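Local coordinates for HMTCP-1 (Homo sapiens, PDB 1A1X), which binds the PH domains of the kinases AKT1 and AKT2, enhances their phosphorylation and activation, and is a proto-oncogene product involved in T-cell malignancies, at residues E76-N81 / W86-H91; G20-E25 / Q65-W70; V31-E36 / R42-Q47. All coordinates share one frame; numbering follows the deposited sequence.

Contact 1: residues E76-N81 / W86-H91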
loop_
_atom_site.group_PDB
_atom_site.type_symbol
_atom_site.label_atom_id
_atom_site.label_comp_id
_atom_site.label_asym_id
_atom_site.label_seq_id
_atom_site.Cartn_x
_atom_site.Cartn_y
_atom_site.Cartn_z
ATOM N N GLU A 76 14.463 -6.318 -1.873
ATOM C CA GLU A 76 13.322 -5.945 -1.052
ATOM C C GLU A 76 12.265 -7.012 -0.864
ATOM O O GLU A 76 11.147 -6.919 -1.365
ATOM C CB GLU A 76 12.701 -4.636 -1.540
ATOM C CG GLU A 76 13.588 -3.428 -1.256
ATOM C CD GLU A 76 14.153 -3.435 0.170
ATOM O OE1 GLU A 76 13.482 -2.898 1.083
ATOM O OE2 GLU A 76 15.263 -3.985 0.379
ATOM N N ARG A 77 12.647 -8.039 -0.132
ATOM C CA ARG A 77 11.757 -9.134 0.183
ATOM C C ARG A 77 12.308 -9.871 1.386
ATOM O O ARG A 77 13.434 -9.617 1.812
ATOM C CB ARG A 77 11.563 -10.059 -1.024
ATOM C CG ARG A 77 12.817 -10.497 -1.685
ATOM C CD ARG A 77 12.557 -10.803 -3.149
ATOM N NE ARG A 77 13.734 -11.425 -3.742
ATOM C CZ ARG A 77 13.720 -12.160 -4.847
ATOM N NH1 ARG A 77 12.581 -12.365 -5.504
ATOM N NH2 ARG A 77 14.837 -12.751 -5.251
ATOM N N TYR A 78 11.471 -10.704 1.992
ATOM C CA TYR A 78 11.861 -11.471 3.166
ATOM C C TYR A 78 11.794 -12.956 2.896
ATOM O O TYR A 78 10.925 -13.422 2.160
ATOM C CB TYR A 78 10.925 -11.174 4.334
ATOM C CG TYR A 78 11.151 -9.851 5.017
ATOM C CD1 TYR A 78 12.035 -9.743 6.090
ATOM C CD2 TYR A 78 10.465 -8.712 4.610
ATOM C CE1 TYR A 78 12.230 -8.531 6.741
ATOM C CE2 TYR A 78 10.651 -7.500 5.251
ATOM C CZ TYR A 78 11.534 -7.413 6.313
ATOM O OH TYR A 78 11.729 -6.201 6.936
ATOM N N MET A 79 12.736 -13.693 3.470
ATOM C CA MET A 79 12.722 -15.137 3.348
ATOM C C MET A 79 12.307 -15.637 4.729
ATOM O O MET A 79 12.872 -15.207 5.731
ATOM C CB MET A 79 14.097 -15.701 2.981
ATOM C CG MET A 79 14.072 -17.228 2.863
ATOM S SD MET A 79 15.616 -17.992 2.394
ATOM C CE MET A 79 15.456 -18.007 0.637
ATOM N N ASP A 80 11.287 -16.490 4.785
ATOM C CA ASP A 80 10.823 -17.027 6.054
ATOM C C ASP A 80 11.557 -18.312 6.439
ATOM O O ASP A 80 12.501 -18.729 5.756
ATOM C CB ASP A 80 9.299 -17.227 6.058
ATOM C CG ASP A 80 8.801 -18.249 5.021
ATOM O OD1 ASP A 80 9.558 -19.147 4.598
ATOM O OD2 ASP A 80 7.608 -18.162 4.646
ATOM N N ASN A 81 11.104 -18.949 7.513
ATOM C CA ASN A 81 11.720 -20.180 7.996
ATOM C C ASN A 81 11.511 -21.400 7.094
ATOM O O ASN A 81 12.226 -22.391 7.223
ATOM C CB ASN A 81 11.248 -20.477 9.412
ATOM C CG ASN A 81 9.764 -20.436 9.525
ATOM O OD1 ASN A 81 9.161 -19.365 9.496
ATOM N ND2 ASN A 81 9.148 -21.605 9.601
ATOM N N TRP A 86 8.742 -13.396 0.478
ATOM C CA TRP A 86 7.642 -12.459 0.650
ATOM C C TRP A 86 8.097 -11.127 0.083
ATOM O O TRP A 86 9.086 -10.565 0.538
ATOM C CB TRP A 86 7.301 -12.286 2.129
ATOM C CG TRP A 86 6.786 -13.525 2.785
ATOM C CD1 TRP A 86 7.496 -14.663 3.056
ATOM C CD2 TRP A 86 5.461 -13.751 3.283
ATOM N NE1 TRP A 86 6.697 -15.578 3.691
ATOM C CE2 TRP A 86 5.442 -15.048 3.846
ATOM C CE3 TRP A 86 4.287 -12.983 3.315
ATOM C CZ2 TRP A 86 4.295 -15.600 4.433
ATOM C CZ3 TRP A 86 3.148 -13.527 3.902
ATOM C CH2 TRP A 86 3.160 -14.824 4.452
ATOM N N GLN A 87 7.389 -10.639 -0.926
ATOM C CA GLN A 87 7.727 -9.376 -1.567
ATOM C C GLN A 87 7.269 -8.187 -0.734
ATOM O O GLN A 87 6.141 -8.173 -0.256
ATOM C CB GLN A 87 7.043 -9.304 -2.942
ATOM C CG GLN A 87 7.356 -8.047 -3.741
ATOM C CD GLN A 87 8.812 -7.984 -4.176
ATOM O OE1 GLN A 87 9.303 -8.884 -4.864
ATOM N NE2 GLN A 87 9.510 -6.921 -3.780
ATOM N N ILE A 88 8.141 -7.206 -0.525
ATOM C CA ILE A 88 7.728 -6.013 0.209
ATOM C C ILE A 88 7.043 -5.149 -0.851
ATOM O O ILE A 88 7.703 -4.638 -1.752
ATOM C CB ILE A 88 8.925 -5.234 0.803
ATOM C CG1 ILE A 88 9.619 -6.050 1.898
ATOM C CG2 ILE A 88 8.452 -3.903 1.392
ATOM C CD1 ILE A 88 10.939 -5.432 2.376
ATOM N N GLN A 89 5.716 -5.065 -0.800
ATOM C CA GLN A 89 4.972 -4.265 -1.776
ATOM C C GLN A 89 4.993 -2.788 -1.420
ATOM O O GLN A 89 4.938 -1.924 -2.299
ATOM C CB GLN A 89 3.559 -4.797 -1.949
ATOM C CG GLN A 89 3.564 -6.240 -2.392
ATOM C CD GLN A 89 2.251 -6.644 -2.994
ATOM O OE1 GLN A 89 1.290 -6.905 -2.286
ATOM N NE2 GLN A 89 2.199 -6.688 -4.316
ATOM N N HIS A 90 5.021 -2.503 -0.122
ATOM C CA HIS A 90 5.165 -1.129 0.341
ATOM C C HIS A 90 5.638 -1.049 1.789
ATOM O O HIS A 90 5.431 -1.972 2.582
ATOM C CB HIS A 90 3.950 -0.231 0.013
ATOM C CG HIS A 90 2.806 -0.332 0.971
ATOM N ND1 HIS A 90 2.970 -0.382 2.339
ATOM C CD2 HIS A 90 1.471 -0.317 0.756
ATOM C CE1 HIS A 90 1.787 -0.396 2.923
ATOM N NE2 HIS A 90 0.861 -0.359 1.985
ATOM N N HIS A 91 6.381 0.011 2.074
ATOM C CA HIS A 91 6.933 0.276 3.393
ATOM C C HIS A 91 6.747 1.767 3.599
ATOM O O HIS A 91 7.500 2.582 3.074
ATOM C CB HIS A 91 8.422 -0.082 3.420
ATOM C CG HIS A 91 9.092 0.176 4.736
ATOM N ND1 HIS A 91 10.458 0.306 4.858
ATOM C CD2 HIS A 91 8.590 0.297 5.987
ATOM C CE1 HIS A 91 10.768 0.493 6.128
ATOM N NE2 HIS A 91 9.653 0.491 6.834
#
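Tyr78 and Trp86 face each other as an antiparallel hydrogen-bonded pair, their side chains on the inner face of the sheet. Tyr78 N gives its hydrogen to Trp86 O at 2.8 Å, and Trp86 N returns a bond to Tyr78 O. Arg77 and Gln87 form the neighbouring non-hydrogen-bonded pair, and beyond them Ile88 N reaches Glu76 O at 3.1 Å.

The tight part lies around the two aromatic residues. The indole of Trp86 turns its nitrogen edge to Asp80: NE1 meets Asp80 OD2 at 2.9 Å in an almost straight bond (176°) that lies in the ring plane but comes down on the carboxylate from above. With CG wedged between the backbone N and the carbonyl carbon (chi1 63°), Asp80 holds OD2 at that edge, while OD1 takes the backbone N-H groups of Asn82 and Arg84 in the connecting turn. Both oxygens of the buried carboxylate are thus satisfied, and the bond is likely to fix the rotation of the indole. On the same face Ile88 CD1 packs obliquely on the Tyr78 ring, 3.6 Å from CE2, and Tyr78 OH is tied to Pro11 O.

On the other face the side-chain ends are looser. Arg77 stays close at CB, 3.0 Å from Trp86 O, but then runs out extended, its NE bonding back to Pro74 O and its CD no closer than 4.1 Å to Gln87 OE1. At the end away from the turn, the exposed Glu76 lays OE1 3.8 Å from Ile88 CD1.

With Tyr78 and Trp86 on the inner face, Arg77 and Gln87 on the outer, and a turn pinned by an aspartate, this is a beta hairpin in the wall of the closed antiparallel barrel of the TCL1 family.

Contact 2: residues G20-E25 / Q65-W70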
loop_
_atom_site.group_PDB
_atom_site.type_symbol
_atom_site.label_atom_id
_atom_site.label_comp_id
_atom_site.label_asym_id
_atom_site.label_seq_id
_atom_site.Cartn_x
_atom_site.Cartn_y
_atom_site.Cartn_z
ATOM N N GLY A 20 0.916 -13.767 15.458
ATOM C CA GLY A 20 0.671 -12.421 14.967
ATOM C C GLY A 20 1.502 -11.291 15.555
ATOM O O GLY A 20 1.412 -10.153 15.079
ATOM N N ILE A 21 2.281 -11.574 16.601
ATOM C CA ILE A 21 3.119 -10.545 17.211
ATOM C C ILE A 21 4.579 -10.947 17.080
ATOM O O ILE A 21 4.995 -12.011 17.545
ATOM C CB ILE A 21 2.749 -10.285 18.689
ATOM C CG1 ILE A 21 1.277 -9.886 18.794
ATOM C CG2 ILE A 21 3.610 -9.137 19.264
ATOM C CD1 ILE A 21 0.795 -9.655 20.216
ATOM N N TYR A 22 5.334 -10.095 16.398
ATOM C CA TYR A 22 6.738 -10.315 16.135
ATOM C C TYR A 22 7.606 -9.281 16.828
ATOM O O TYR A 22 7.119 -8.263 17.308
ATOM C CB TYR A 22 6.983 -10.231 14.621
ATOM C CG TYR A 22 6.321 -11.341 13.830
ATOM C CD1 TYR A 22 4.943 -11.338 13.594
ATOM C CD2 TYR A 22 7.066 -12.414 13.351
ATOM C CE1 TYR A 22 4.332 -12.385 12.904
ATOM C CE2 TYR A 22 6.469 -13.460 12.663
ATOM C CZ TYR A 22 5.106 -13.442 12.444
ATOM O OH TYR A 22 4.520 -14.486 11.774
ATOM N N ARG A 23 8.904 -9.550 16.860
ATOM C CA ARG A 23 9.884 -8.632 17.436
ATOM C C ARG A 23 11.078 -8.536 16.486
ATOM O O ARG A 23 11.512 -9.548 15.935
ATOM C CB ARG A 23 10.341 -9.109 18.814
ATOM C CG ARG A 23 9.332 -8.861 19.911
ATOM C CD ARG A 23 9.986 -8.959 21.269
ATOM N NE ARG A 23 10.522 -10.293 21.505
ATOM C CZ ARG A 23 10.696 -10.824 22.710
ATOM N NH1 ARG A 23 10.375 -10.131 23.799
ATOM N NH2 ARG A 23 11.177 -12.056 22.825
ATOM N N ASP A 24 11.585 -7.326 16.266
ATOM C CA ASP A 24 12.721 -7.138 15.367
ATOM C C ASP A 24 14.037 -7.117 16.133
ATOM O O ASP A 24 14.065 -7.379 17.334
ATOM C CB ASP A 24 12.553 -5.872 14.501
ATOM C CG ASP A 24 12.433 -4.589 15.321
ATOM O OD1 ASP A 24 12.893 -4.546 16.469
ATOM O OD2 ASP A 24 11.881 -3.602 14.807
ATOM N N GLU A 25 15.119 -6.797 15.440
ATOM C CA GLU A 25 16.442 -6.746 16.053
ATOM C C GLU A 25 16.588 -5.730 17.198
ATOM O O GLU A 25 17.550 -5.795 17.961
ATOM C CB GLU A 25 17.494 -6.454 14.988
ATOM C CG GLU A 25 17.310 -5.110 14.279
ATOM C CD GLU A 25 16.558 -5.224 12.968
ATOM O OE1 GLU A 25 15.667 -6.096 12.849
ATOM O OE2 GLU A 25 16.866 -4.431 12.053
ATOM N N GLN A 65 -0.861 -19.219 9.440
ATOM C CA GLN A 65 -0.618 -18.829 8.045
ATOM C C GLN A 65 0.668 -17.989 7.931
ATOM O O GLN A 65 1.274 -17.886 6.861
ATOM C CB GLN A 65 -1.810 -18.037 7.493
ATOM C CG GLN A 65 -3.094 -18.849 7.383
ATOM C CD GLN A 65 -4.229 -18.041 6.795
ATOM O OE1 GLN A 65 -4.867 -17.258 7.492
ATOM N NE2 GLN A 65 -4.475 -18.210 5.505
ATOM N N LEU A 66 1.053 -17.375 9.044
ATOM C CA LEU A 66 2.255 -16.547 9.140
ATOM C C LEU A 66 3.427 -17.410 9.628
ATOM O O LEU A 66 3.233 -18.373 10.382
ATOM C CB LEU A 66 2.010 -15.380 10.107
ATOM C CG LEU A 66 1.476 -14.050 9.565
ATOM C CD1 LEU A 66 1.005 -14.176 8.126
ATOM C CD2 LEU A 66 0.371 -13.533 10.473
ATOM N N PRO A 67 4.658 -17.045 9.243
ATOM C CA PRO A 67 5.852 -17.798 9.638
ATOM C C PRO A 67 6.413 -17.505 11.019
ATOM O O PRO A 67 6.024 -16.538 11.680
ATOM C CB PRO A 67 6.851 -17.425 8.546
ATOM C CG PRO A 67 6.530 -15.983 8.308
ATOM C CD PRO A 67 5.008 -15.945 8.323
ATOM N N LEU A 68 7.329 -18.371 11.447
ATOM C CA LEU A 68 8.001 -18.228 12.735
ATOM C C LEU A 68 8.990 -17.070 12.648
ATOM O O LEU A 68 9.275 -16.411 13.647
ATOM C CB LEU A 68 8.775 -19.502 13.092
ATOM C CG LEU A 68 8.035 -20.816 13.321
ATOM C CD1 LEU A 68 9.053 -21.898 13.632
ATOM C CD2 LEU A 68 7.047 -20.687 14.459
ATOM N N MET A 69 9.511 -16.824 11.451
ATOM C CA MET A 69 10.472 -15.751 11.268
ATOM C C MET A 69 10.601 -15.275 9.831
ATOM O O MET A 69 10.380 -16.032 8.887
ATOM C CB MET A 69 11.850 -16.200 11.739
ATOM C CG MET A 69 12.407 -17.353 10.929
ATOM S SD MET A 69 14.117 -17.096 10.449
ATOM C CE MET A 69 13.903 -16.357 8.857
ATOM N N TRP A 70 10.997 -14.014 9.694
ATOM C CA TRP A 70 11.229 -13.377 8.405
ATOM C C TRP A 70 12.629 -12.799 8.510
ATOM O O TRP A 70 12.971 -12.209 9.530
ATOM C CB TRP A 70 10.244 -12.229 8.171
ATOM C CG TRP A 70 8.957 -12.609 7.524
ATOM C CD1 TRP A 70 8.793 -13.164 6.292
ATOM C CD2 TRP A 70 7.642 -12.337 8.022
ATOM N NE1 TRP A 70 7.455 -13.239 5.985
ATOM C CE2 TRP A 70 6.727 -12.737 7.027
ATOM C CE3 TRP A 70 7.148 -11.784 9.213
ATOM C CZ2 TRP A 70 5.339 -12.600 7.183
ATOM C CZ3 TRP A 70 5.770 -11.649 9.371
ATOM C CH2 TRP A 70 4.880 -12.057 8.355
#
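This is a buried side-chain contact inside the barrel, in which Tyr22 of strand 21-24 reaches past strand 13-16 to the chain that enters strand 69-73. The two backbones stay well apart, Tyr22 CA and Met69 CA being 8.2 Å from each other, and the phenol bridges the gap. With CG lying opposite the carbonyl carbon (chi1 -66°), the ring runs inward and delivers its hydroxyl to the backbone at Pro67. There Tyr22 OH donates to Pro67 O over 2.5 Å, an unusually short distance, in the carbonyl plane. Leu66 CB sits at the same edge of the ring, 3.1 Å from Tyr22 OH.

One face of the phenol is covered by Trp70, whose CZ3 stands 3.6 Å from Tyr22 CZ, displaced toward the ring's rim. The planes are inclined at 37°, so the pair is oblique. Pro67 CG lies over the centre of the Trp70 ring, 3.5 Å above its plane, and Tyr22 approaches from that same side near CZ3, so proline and phenol share one side of the indole. Leu14 and Val16 of strand 13-16 and Ala32 of strand 29-36 also touch Tyr22, while Trp86 meets Trp70 edge-to-face.

The phenol oxygen is buried among aromatic and aliphatic groups, and the carbonyl of Pro67 satisfies it; that directed bond couples two distant parts of the chain.

Contact 3: residues V31-E36 / R42-Q47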
loop_
_atom_site.group_PDB
_atom_site.type_symbol
_atom_site.label_atom_id
_atom_site.label_comp_id
_atom_site.label_asym_id
_atom_site.label_seq_id
_atom_site.Cartn_x
_atom_site.Cartn_y
_atom_site.Cartn_z
ATOM N N VAL A 31 2.833 -5.954 14.842
ATOM C CA VAL A 31 1.602 -6.743 14.810
ATOM C C VAL A 31 1.320 -7.102 13.353
ATOM O O VAL A 31 1.271 -6.219 12.483
ATOM C CB VAL A 31 0.398 -5.953 15.396
ATOM C CG1 VAL A 31 -0.887 -6.749 15.237
ATOM C CG2 VAL A 31 0.635 -5.637 16.873
ATOM N N ALA A 32 1.160 -8.394 13.083
ATOM C CA ALA A 32 0.897 -8.854 11.726
ATOM C C ALA A 32 -0.515 -9.395 11.541
ATOM O O ALA A 32 -0.994 -10.192 12.344
ATOM C CB ALA A 32 1.925 -9.901 11.311
ATOM N N VAL A 33 -1.181 -8.930 10.486
ATOM C CA VAL A 33 -2.520 -9.386 10.172
ATOM C C VAL A 33 -2.534 -9.967 8.762
ATOM O O VAL A 33 -1.775 -9.537 7.893
ATOM C CB VAL A 33 -3.593 -8.256 10.278
ATOM C CG1 VAL A 33 -3.670 -7.722 11.694
ATOM C CG2 VAL A 33 -3.318 -7.136 9.287
ATOM N N VAL A 34 -3.381 -10.970 8.556
ATOM C CA VAL A 34 -3.501 -11.602 7.255
ATOM C C VAL A 34 -4.605 -10.943 6.439
ATOM O O VAL A 34 -5.674 -10.648 6.957
ATOM C CB VAL A 34 -3.812 -13.129 7.381
ATOM C CG1 VAL A 34 -4.018 -13.748 5.987
ATOM C CG2 VAL A 34 -2.683 -13.852 8.109
ATOM N N GLU A 35 -4.301 -10.654 5.180
ATOM C CA GLU A 35 -5.271 -10.084 4.245
ATOM C C GLU A 35 -5.177 -10.965 3.007
ATOM O O GLU A 35 -4.376 -10.739 2.104
ATOM C CB GLU A 35 -4.934 -8.638 3.947
ATOM C CG GLU A 35 -4.866 -7.835 5.218
ATOM C CD GLU A 35 -4.793 -6.352 4.984
ATOM O OE1 GLU A 35 -4.106 -5.943 4.021
ATOM O OE2 GLU A 35 -5.421 -5.602 5.772
ATOM N N GLU A 36 -5.970 -12.023 3.019
ATOM C CA GLU A 36 -5.972 -13.007 1.956
ATOM C C GLU A 36 -6.796 -12.676 0.715
ATOM O O GLU A 36 -7.978 -12.342 0.804
ATOM C CB GLU A 36 -6.425 -14.333 2.539
ATOM C CG GLU A 36 -6.216 -15.513 1.637
ATOM C CD GLU A 36 -6.683 -16.797 2.273
ATOM O OE1 GLU A 36 -6.683 -16.890 3.523
ATOM O OE2 GLU A 36 -7.060 -17.714 1.517
ATOM N N ARG A 42 -1.395 -11.911 1.607
ATOM C CA ARG A 42 -0.630 -10.732 1.992
ATOM C C ARG A 42 -0.661 -10.612 3.513
ATOM O O ARG A 42 -1.590 -11.085 4.165
ATOM C CB ARG A 42 -1.231 -9.448 1.395
ATOM C CG ARG A 42 -0.986 -9.240 -0.102
ATOM C CD ARG A 42 -1.072 -7.747 -0.470
ATOM N NE ARG A 42 -1.131 -7.527 -1.917
ATOM C CZ ARG A 42 -2.248 -7.312 -2.609
ATOM N NH1 ARG A 42 -3.424 -7.278 -1.999
ATOM N NH2 ARG A 42 -2.194 -7.148 -3.922
ATOM N N ALA A 43 0.384 -10.022 4.074
ATOM C CA ALA A 43 0.455 -9.794 5.508
ATOM C C ALA A 43 0.746 -8.311 5.670
ATOM O O ALA A 43 1.620 -7.780 5.006
ATOM C CB ALA A 43 1.565 -10.619 6.135
ATOM N N ARG A 44 -0.052 -7.630 6.476
ATOM C CA ARG A 44 0.153 -6.212 6.727
ATOM C C ARG A 44 0.749 -6.181 8.127
ATOM O O ARG A 44 0.156 -6.685 9.074
ATOM C CB ARG A 44 -1.175 -5.459 6.658
ATOM C CG ARG A 44 -1.030 -3.947 6.697
ATOM C CD ARG A 44 -2.189 -3.286 5.972
ATOM N NE ARG A 44 -3.470 -3.685 6.532
ATOM C CZ ARG A 44 -4.045 -3.113 7.585
ATOM N NH1 ARG A 44 -3.455 -2.103 8.209
ATOM N NH2 ARG A 44 -5.222 -3.549 8.003
ATOM N N VAL A 45 1.964 -5.663 8.235
ATOM C CA VAL A 45 2.669 -5.645 9.511
ATOM C C VAL A 45 2.963 -4.217 9.943
ATOM O O VAL A 45 3.594 -3.452 9.207
ATOM C CB VAL A 45 4.007 -6.451 9.413
ATOM C CG1 VAL A 45 4.471 -6.867 10.784
ATOM C CG2 VAL A 45 3.847 -7.680 8.501
ATOM N N GLN A 46 2.497 -3.870 11.140
ATOM C CA GLN A 46 2.686 -2.536 11.689
ATOM C C GLN A 46 3.459 -2.534 13.003
ATOM O O GLN A 46 3.222 -3.366 13.887
ATOM C CB GLN A 46 1.331 -1.849 11.894
ATOM C CG GLN A 46 0.587 -1.557 10.607
ATOM C CD GLN A 46 -0.690 -0.790 10.850
ATOM O OE1 GLN A 46 -1.104 -0.618 11.988
ATOM N NE2 GLN A 46 -1.325 -0.324 9.775
ATOM N N GLN A 47 4.365 -1.567 13.129
ATOM C CA GLN A 47 5.186 -1.420 14.322
ATOM C C GLN A 47 4.385 -0.679 15.384
ATOM O O GLN A 47 4.309 0.551 15.393
ATOM C CB GLN A 47 6.485 -0.673 13.989
ATOM C CG GLN A 47 7.656 -0.997 14.912
ATOM C CD GLN A 47 7.549 -0.310 16.253
ATOM O OE1 GLN A 47 7.936 0.851 16.387
ATOM N NE2 GLN A 47 7.020 -1.011 17.254
#
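Glu35 and Arg44 make the salt bridge of this strand pair, and one oxygen takes the whole grip. Arg44 NE lies 2.8 Å and Arg44 NH2 3.0 Å from Glu35 OE2, so the guanidinium meets it side-on, with OE2 in the guanidinium plane. Both nitrogens approach from the same face of the carboxylate, NE well above its plane, and the two flat groups are turned 46° apart. The arginine chain bends at chi3 (57°), which brings NE round to the glutamate. Val33 stands alongside, its CG2 3.8 Å from Arg44 CB, and lies over one face of the guanidinium. A methionine in place of Arg44 would probably leave Glu35 OE2 with little more than a weak, long ion pair to Arg95 of the second subunit, and freer to turn.

Behind them, Val31 with Gln46, Val33 with Arg44 and Glu35 with Arg42 are hydrogen-bonded antiparallel pairs; the Glu35 N to Arg42 O bond is nearly straight at 176°, whereas its return from Arg42 N to Glu35 O is longer at 3.2 Å. On the opposite face Ala32 CB packs on Val45 CG1 at 4.0 Å.

Arg42 turns away to Gln89 and to Glu5 of the second subunit. The hairpin of strands 29-36 and 41-46 lies between strand 21-24, where Tyr22 bonds to Trp30 and the preceding loop residue Gly20 to Ala32, and strand 97-104, which pairs with Ala43 and Val45.

Contacts 1 and 3 are hairpins in the wall of one barrel, each with a buried inner face and a more polar outer one; contact 2 lies in the interior and has no strand pairing of its own. Contact 3 is nested within the chain loop that contact 2 closes, and Tyr22 CE1 packs on Ala32 CB. Contact 2 meets contact 1 where Asn81 OD1 probably accepts from Met69 N; contact 3 meets it where Gln89 OE1 probably accepts from Arg42 NE. The chemistry follows position: a salt bridge on the outer face in contact 3, an indole-carboxylate bond inside in contact 1, a phenol-carbonyl bond in contact 2. Contacts 1 and 3 both touch the second subunit.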